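Local coordinates for transcriptional regulator, LacI family protein (Rhodococcus jostii, PDB 3K9C) that probably binds regulatory DNA as a LacI-type transcription factor, with a periplasmic-binding-protein-like domain of the kind that senses small ligands in this family, at residues Ala117-Thr122 / Asp152-Ser157; Ala145-Ala150 / Ala158-Val163. All blocks are in the same frame, centred on the assembly; numbering follows the deposited sequence.

Contact 1. Residues Ala117-Thr122 / Asp152-Ser157; sequences AVDHLT and DRHGLS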
ATOM      1  N   ALA B 117      22.870   9.554   1.638  1.00 20.29           N
ATOM      2  CA  ALA B 117      21.987  10.232   2.585  1.00 19.91           C
ATOM      3  C   ALA B 117      22.833  11.001   3.600  1.00 18.95           C
ATOM      4  O   ALA B 117      22.589  12.175   3.850  1.00 19.69           O
ATOM      5  CB  ALA B 117      21.091   9.201   3.306  1.00 19.16           C
ATOM      6  N   VAL B 118      23.829  10.335   4.183  1.00 20.45           N
ATOM      7  CA  VAL B 118      24.706  10.982   5.162  1.00 21.41           C
ATOM      8  C   VAL B 118      25.516  12.120   4.548  1.00 21.70           C
ATOM      9  O   VAL B 118      25.594  13.200   5.122  1.00 22.92           O
ATOM     10  CB  VAL B 118      25.686   9.978   5.826  1.00 20.59           C
ATOM     11  CG1 VAL B 118      26.753  10.741   6.630  1.00 22.21           C
ATOM     12  CG2 VAL B 118      24.920   9.040   6.763  1.00 21.35           C
ATOM     13  N   ASP B 119      26.115  11.885   3.382  1.00 23.52           N
ATOM     14  CA  ASP B 119      26.895  12.938   2.730  1.00 24.82           C
ATOM     15  C   ASP B 119      26.018  14.171   2.505  1.00 25.08           C
ATOM     16  O   ASP B 119      26.437  15.301   2.762  1.00 26.64           O
ATOM     17  CB  ASP B 119      27.454  12.457   1.390  1.00 26.15           C
ATOM     18  CG  ASP B 119      28.511  11.380   1.549  1.00 27.65           C
ATOM     19  OD1 ASP B 119      29.049  11.224   2.664  1.00 28.63           O
ATOM     20  OD2 ASP B 119      28.815  10.693   0.550  1.00 32.99           O
ATOM     21  N   HIS B 120      24.795  13.942   2.034  1.00 22.94           N
ATOM     22  CA  HIS B 120      23.856  15.029   1.788  1.00 21.68           C
ATOM     23  C   HIS B 120      23.597  15.834   3.058  1.00 20.40           C
ATOM     24  O   HIS B 120      23.610  17.066   3.032  1.00 21.96           O
ATOM     25  CB  HIS B 120      22.534  14.461   1.245  1.00 22.38           C
ATOM     26  CG  HIS B 120      21.421  15.459   1.188  1.00 22.66           C
ATOM     27  ND1 HIS B 120      21.476  16.592   0.408  1.00 23.19           N
ATOM     28  CD2 HIS B 120      20.226  15.494   1.820  1.00 23.55           C
ATOM     29  CE1 HIS B 120      20.362  17.284   0.563  1.00 24.38           C
ATOM     30  NE2 HIS B 120      19.586  16.639   1.416  1.00 24.77           N
ATOM     31  N   LEU B 121      23.360  15.137   4.168  1.00 21.74           N
ATOM     32  CA  LEU B 121      23.085  15.799   5.443  1.00 20.71           C
ATOM     33  C   LEU B 121      24.291  16.522   6.050  1.00 20.61           C
ATOM     34  O   LEU B 121      24.155  17.621   6.579  1.00 21.20           O
ATOM     35  CB  LEU B 121      22.523  14.794   6.453  1.00 20.36           C
ATOM     36  CG  LEU B 121      21.115  14.280   6.128  1.00 18.20           C
ATOM     37  CD1 LEU B 121      20.789  13.090   7.026  1.00 17.57           C
ATOM     38  CD2 LEU B 121      20.093  15.412   6.294  1.00 15.76           C
ATOM     39  N   THR B 122      25.469  15.917   5.989  1.00 22.00           N
ATOM     40  CA  THR B 122      26.633  16.585   6.548  1.00 23.77           C
ATOM     41  C   THR B 122      26.934  17.813   5.671  1.00 26.31           C
ATOM     42  O   THR B 122      27.263  18.886   6.187  1.00 24.82           O
ATOM     43  CB  THR B 122      27.848  15.611   6.645  1.00 23.09           C
ATOM     44  OG1 THR B 122      28.122  15.040   5.362  1.00 23.93           O
ATOM     45  CG2 THR B 122      27.535  14.464   7.636  1.00 22.37           C
ATOM     46  N   ASP B 152      31.468   7.983  10.581  1.00 27.99           N
ATOM     47  CA  ASP B 152      32.850   7.913  11.027  1.00 32.34           C
ATOM     48  C   ASP B 152      33.777   8.620  10.037  1.00 34.38           C
ATOM     49  O   ASP B 152      34.738   9.278  10.437  1.00 35.44           O
ATOM     50  CB  ASP B 152      33.258   6.446  11.204  1.00 32.28           C
ATOM     51  CG  ASP B 152      34.608   6.286  11.884  1.00 35.64           C
ATOM     52  OD1 ASP B 152      34.964   7.122  12.746  1.00 34.80           O
ATOM     53  OD2 ASP B 152      35.305   5.302  11.564  1.00 37.06           O
ATOM     54  N   ARG B 153      33.469   8.500   8.747  1.00 35.91           N
ATOM     55  CA  ARG B 153      34.272   9.135   7.706  1.00 36.12           C
ATOM     56  C   ARG B 153      34.225  10.656   7.838  1.00 35.57           C
ATOM     57  O   ARG B 153      35.164  11.346   7.439  1.00 35.71           O
ATOM     58  CB  ARG B 153      33.766   8.736   6.317  1.00 39.53           C
ATOM     59  CG  ARG B 153      34.843   8.149   5.413  1.00 45.25           C
ATOM     60  CD  ARG B 153      34.404   8.105   3.955  1.00 48.70           C
ATOM     61  NE  ARG B 153      33.167   7.351   3.757  1.00 54.09           N
ATOM     62  CZ  ARG B 153      33.019   6.059   4.037  1.00 56.03           C
ATOM     63  NH1 ARG B 153      34.034   5.357   4.536  1.00 56.01           N
ATOM     64  NH2 ARG B 153      31.854   5.465   3.810  1.00 55.63           N
ATOM     65  N   HIS B 154      33.130  11.177   8.386  1.00 32.86           N
ATOM     66  CA  HIS B 154      32.987  12.616   8.569  1.00 32.04           C
ATOM     67  C   HIS B 154      33.424  13.071   9.958  1.00 31.36           C
ATOM     68  O   HIS B 154      33.253  14.236  10.305  1.00 31.66           O
ATOM     69  CB  HIS B 154      31.541  13.070   8.345  1.00 32.93           C
ATOM     70  CG  HIS B 154      31.117  13.084   6.907  1.00 33.88           C
ATOM     71  ND1 HIS B 154      30.709  11.951   6.238  1.00 33.60           N
ATOM     72  CD2 HIS B 154      31.041  14.097   6.012  1.00 34.10           C
ATOM     73  CE1 HIS B 154      30.400  12.263   4.992  1.00 33.09           C
ATOM     74  NE2 HIS B 154      30.593  13.560   4.828  1.00 34.38           N
ATOM     75  N   GLY B 155      33.981  12.156  10.745  1.00 31.13           N
ATOM     76  CA  GLY B 155      34.427  12.502  12.087  1.00 30.79           C
ATOM     77  C   GLY B 155      33.275  12.743  13.046  1.00 31.76           C
ATOM     78  O   GLY B 155      33.400  13.508  14.009  1.00 32.52           O
ATOM     79  N   LEU B 156      32.153  12.072  12.802  1.00 31.83           N
ATOM     80  CA  LEU B 156      30.965  12.246  13.628  1.00 30.82           C
ATOM     81  C   LEU B 156      30.522  11.005  14.416  1.00 30.94           C
ATOM     82  O   LEU B 156      29.372  10.926  14.853  1.00 31.74           O
ATOM     83  CB  LEU B 156      29.810  12.739  12.744  1.00 30.24           C
ATOM     84  CG  LEU B 156      30.072  13.988  11.885  1.00 29.46           C
ATOM     85  CD1 LEU B 156      28.829  14.325  11.064  1.00 25.65           C
ATOM     86  CD2 LEU B 156      30.450  15.172  12.781  1.00 29.74           C
ATOM     87  N   SER B 157      31.421  10.041  14.603  1.00 31.01           N
ATOM     88  CA  SER B 157      31.072   8.829  15.337  1.00 30.83           C
ATOM     89  C   SER B 157      30.520   9.095  16.739  1.00 29.81           C
ATOM     90  O   SER B 157      29.733   8.304  17.250  1.00 29.80           O
ATOM     91  CB  SER B 157      32.285   7.896  15.446  1.00 32.78           C
ATOM     92  OG  SER B 157      32.574   7.273  14.206  1.00 36.80           O
TER
HETATM   93  O   HOH W   1      31.365   9.453   3.249  1.00 50.74           O

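Contact 2. Residues Ala145-Ala150 / Ala158-Val163; sequences AGFLAA and ASATVV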
ATOM      1  N   ALA B 145      25.368  -0.549   8.986  1.00 23.37           N
ATOM      2  CA  ALA B 145      26.826  -0.498   8.907  1.00 24.50           C
ATOM      3  C   ALA B 145      27.244   0.664   8.008  1.00 24.75           C
ATOM      4  O   ALA B 145      28.169   1.408   8.318  1.00 24.33           O
ATOM      5  CB  ALA B 145      27.366  -1.802   8.356  1.00 26.29           C
ATOM      6  N   GLY B 146      26.554   0.818   6.887  1.00 23.64           N
ATOM      7  CA  GLY B 146      26.881   1.913   6.003  1.00 21.39           C
ATOM      8  C   GLY B 146      26.710   3.250   6.696  1.00 21.17           C
ATOM      9  O   GLY B 146      27.517   4.157   6.497  1.00 21.75           O
ATOM     10  N   PHE B 147      25.659   3.384   7.506  1.00 19.54           N
ATOM     11  CA  PHE B 147      25.402   4.640   8.221  1.00 19.82           C
ATOM     12  C   PHE B 147      26.520   4.980   9.210  1.00 20.09           C
ATOM     13  O   PHE B 147      26.994   6.116   9.267  1.00 21.84           O
ATOM     14  CB  PHE B 147      24.076   4.571   8.998  1.00 18.23           C
ATOM     15  CG  PHE B 147      23.813   5.780   9.848  1.00 17.90           C
ATOM     16  CD1 PHE B 147      23.426   6.985   9.267  1.00 16.63           C
ATOM     17  CD2 PHE B 147      24.016   5.738  11.224  1.00 16.31           C
ATOM     18  CE1 PHE B 147      23.252   8.136  10.047  1.00 17.45           C
ATOM     19  CE2 PHE B 147      23.846   6.881  12.011  1.00 15.99           C
ATOM     20  CZ  PHE B 147      23.466   8.080  11.422  1.00 18.14           C
ATOM     21  N   LEU B 148      26.906   3.997  10.012  1.00 20.94           N
ATOM     22  CA  LEU B 148      27.958   4.192  11.000  1.00 22.80           C
ATOM     23  C   LEU B 148      29.300   4.482  10.319  1.00 23.33           C
ATOM     24  O   LEU B 148      30.074   5.315  10.784  1.00 24.13           O
ATOM     25  CB  LEU B 148      28.062   2.946  11.890  1.00 22.55           C
ATOM     26  CG  LEU B 148      26.854   2.729  12.809  1.00 22.41           C
ATOM     27  CD1 LEU B 148      26.918   1.361  13.484  1.00 22.77           C
ATOM     28  CD2 LEU B 148      26.824   3.837  13.840  1.00 23.09           C
ATOM     29  N   ALA B 149      29.564   3.802   9.211  1.00 23.42           N
ATOM     30  CA  ALA B 149      30.812   4.009   8.486  1.00 24.87           C
ATOM     31  C   ALA B 149      30.871   5.425   7.941  1.00 24.29           C
ATOM     32  O   ALA B 149      31.877   6.117   8.093  1.00 25.23           O
ATOM     33  CB  ALA B 149      30.934   3.009   7.348  1.00 24.39           C
ATOM     34  N   ALA B 150      29.789   5.857   7.301  1.00 24.39           N
ATOM     35  CA  ALA B 150      29.747   7.195   6.734  1.00 23.74           C
ATOM     36  C   ALA B 150      29.883   8.253   7.823  1.00 23.72           C
ATOM     37  O   ALA B 150      30.554   9.259   7.627  1.00 24.27           O
ATOM     38  CB  ALA B 150      28.451   7.400   5.956  1.00 24.82           C
ATOM     39  N   ALA B 158      30.926  10.202  17.356  1.00 27.04           N
ATOM     40  CA  ALA B 158      30.459  10.528  18.706  1.00 27.12           C
ATOM     41  C   ALA B 158      29.097  11.233  18.737  1.00 27.27           C
ATOM     42  O   ALA B 158      28.515  11.423  19.807  1.00 26.55           O
ATOM     43  CB  ALA B 158      31.508  11.376  19.436  1.00 24.25           C
ATOM     44  N   SER B 159      28.592  11.627  17.570  1.00 26.65           N
ATOM     45  CA  SER B 159      27.286  12.279  17.510  1.00 23.91           C
ATOM     46  C   SER B 159      26.347  11.493  16.596  1.00 26.35           C
ATOM     47  O   SER B 159      25.349  12.028  16.092  1.00 26.36           O
ATOM     48  CB  SER B 159      27.426  13.728  17.036  1.00 24.10           C
ATOM     49  OG  SER B 159      28.170  13.823  15.840  1.00 27.46           O
ATOM     50  N   ALA B 160      26.677  10.216  16.391  1.00 23.14           N
ATOM     51  CA  ALA B 160      25.878   9.334  15.558  1.00 22.93           C
ATOM     52  C   ALA B 160      25.022   8.444  16.452  1.00 24.27           C
ATOM     53  O   ALA B 160      25.520   7.838  17.405  1.00 25.79           O
ATOM     54  CB  ALA B 160      26.789   8.477  14.666  1.00 20.03           C
ATOM     55  N   THR B 161      23.731   8.369  16.151  1.00 22.85           N
ATOM     56  CA  THR B 161      22.816   7.553  16.938  1.00 23.83           C
ATOM     57  C   THR B 161      22.043   6.568  16.061  1.00 23.95           C
ATOM     58  O   THR B 161      21.532   6.936  15.008  1.00 23.54           O
ATOM     59  CB  THR B 161      21.796   8.438  17.669  1.00 24.85           C
ATOM     60  OG1 THR B 161      22.483   9.484  18.361  1.00 27.97           O
ATOM     61  CG2 THR B 161      20.991   7.619  18.673  1.00 24.72           C
ATOM     62  N   VAL B 162      21.976   5.312  16.493  1.00 23.92           N
ATOM     63  CA  VAL B 162      21.227   4.302  15.758  1.00 23.60           C
ATOM     64  C   VAL B 162      20.211   3.659  16.690  1.00 23.71           C
ATOM     65  O   VAL B 162      20.574   3.111  17.726  1.00 24.86           O
ATOM     66  CB  VAL B 162      22.110   3.162  15.214  1.00 24.75           C
ATOM     67  CG1 VAL B 162      21.225   2.186  14.428  1.00 24.24           C
ATOM     68  CG2 VAL B 162      23.211   3.707  14.316  1.00 24.19           C
ATOM     69  N   VAL B 163      18.937   3.736  16.331  1.00 22.42           N
ATOM     70  CA  VAL B 163      17.906   3.118  17.154  1.00 22.94           C
ATOM     71  C   VAL B 163      17.238   2.035  16.326  1.00 21.77           C
ATOM     72  O   VAL B 163      17.074   2.178  15.108  1.00 18.66           O
ATOM     73  CB  VAL B 163      16.861   4.149  17.636  1.00 24.38           C
ATOM     74  CG1 VAL B 163      17.558   5.234  18.466  1.00 26.08           C
ATOM     75  CG2 VAL B 163      16.137   4.768  16.449  1.00 24.19           C
TER

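Contact 1. Residues Ala117-Thr122 / Asp152-Ser157
Thr122 packs against one face of the His154 imidazole, and its three side-chain atoms divide the work. CB lies 3.6 Å from His154 CD2. OG1, set between the backbone N and the carbonyl carbon (chi1 55°), stands over the same ring, 2.9 Å from His154 NE2, while also within hydrogen-bonding distance of the Val118 and Asp119 carbonyl oxygens of its own helix. CG2 completes a CH-pi contact, 4.0 Å from the centroid of the His154 ring and 17° off the normal; its other neighbour is Leu156 CD1, at 3.7 Å. His154 ND1 is turned back to hydrogen-bond Ala150 O, which ties the ring to the helix it follows. An alanine in place of His154 would probably leave the Thr122 methyl without its aromatic partner and Ala150 O without this side-chain donor. Farther out, a water donates to Asp119 OD1 and accepts from Arg153 NE at 2.8 Å, bridging two opposite charges that do not touch directly. The chain leaves helix 140-153 through a Schellman motif with Gly155 at C', so the arrangement is that of a helix C-terminus packed against a neighbouring helix on one flank of an alpha/beta domain.

Contact 2. Residues Ala145-Ala150 / Ala158-Val163
Helix 145-150 and strand 160-163 run nearly antiparallel, at 169°, with their axes 9.3 Å apart at closest approach; the CA atoms of Leu148 and Ala160 are the nearest pair across the two segments, 7.2 Å apart. They are the helix and second strand of a right-handed beta-alpha-beta unit, 129-133, 140-153 and 160-164, in the parallel sheet of the periplasmic-binding-protein-like fold; strand 160-164 is the outermost strand of that sheet on its side within the chain. The packing is apolar and centres on Val162, whose CB points toward the helix, as does that of Ala160, whereas Thr161 between them points away. The Phe147 ring reaches the strand because CG is anti to the backbone N (chi1 175°). Its CE2 lies 3.8 Å from the backbone oxygen of Thr161 and 4.3 Å from Ala160 CB, with both neighbours placed obliquely to the ring. One strand further into the sheet, the same ring meets the imidazole of His131 on strand 129-133, the two planes about 30° apart. Leu148 comes in from the exposed side of the helix and crosses Val162 obliquely. A single methyl, Val162 CG2, thus serves both helix residues, 3.8 Å from Phe147 CD2 and 3.6 Å from Leu148 CD2.

Both contacts draw on helix 140-153: contact 2 lays its middle on strand 160-164, and contact 1 sets the turn at its C-terminal end against helix 110-123. Their centres are about 8 Å apart, and they touch directly. Val118 CG2 of contact 1 packs 3.6 Å from Phe147 CD1 of contact 2, and Val118 CB lies 3.8 Å from Ala150 CB. Phe147 therefore has helix 110-123 as well as the strand for neighbours. Ala150 also joins the two contacts through its carbonyl, the acceptor for His154 ND1. Together they join two neighbouring helices to each other and one of them to the outer strand of the sheet, within one domain, and neither is touched by the other subunit.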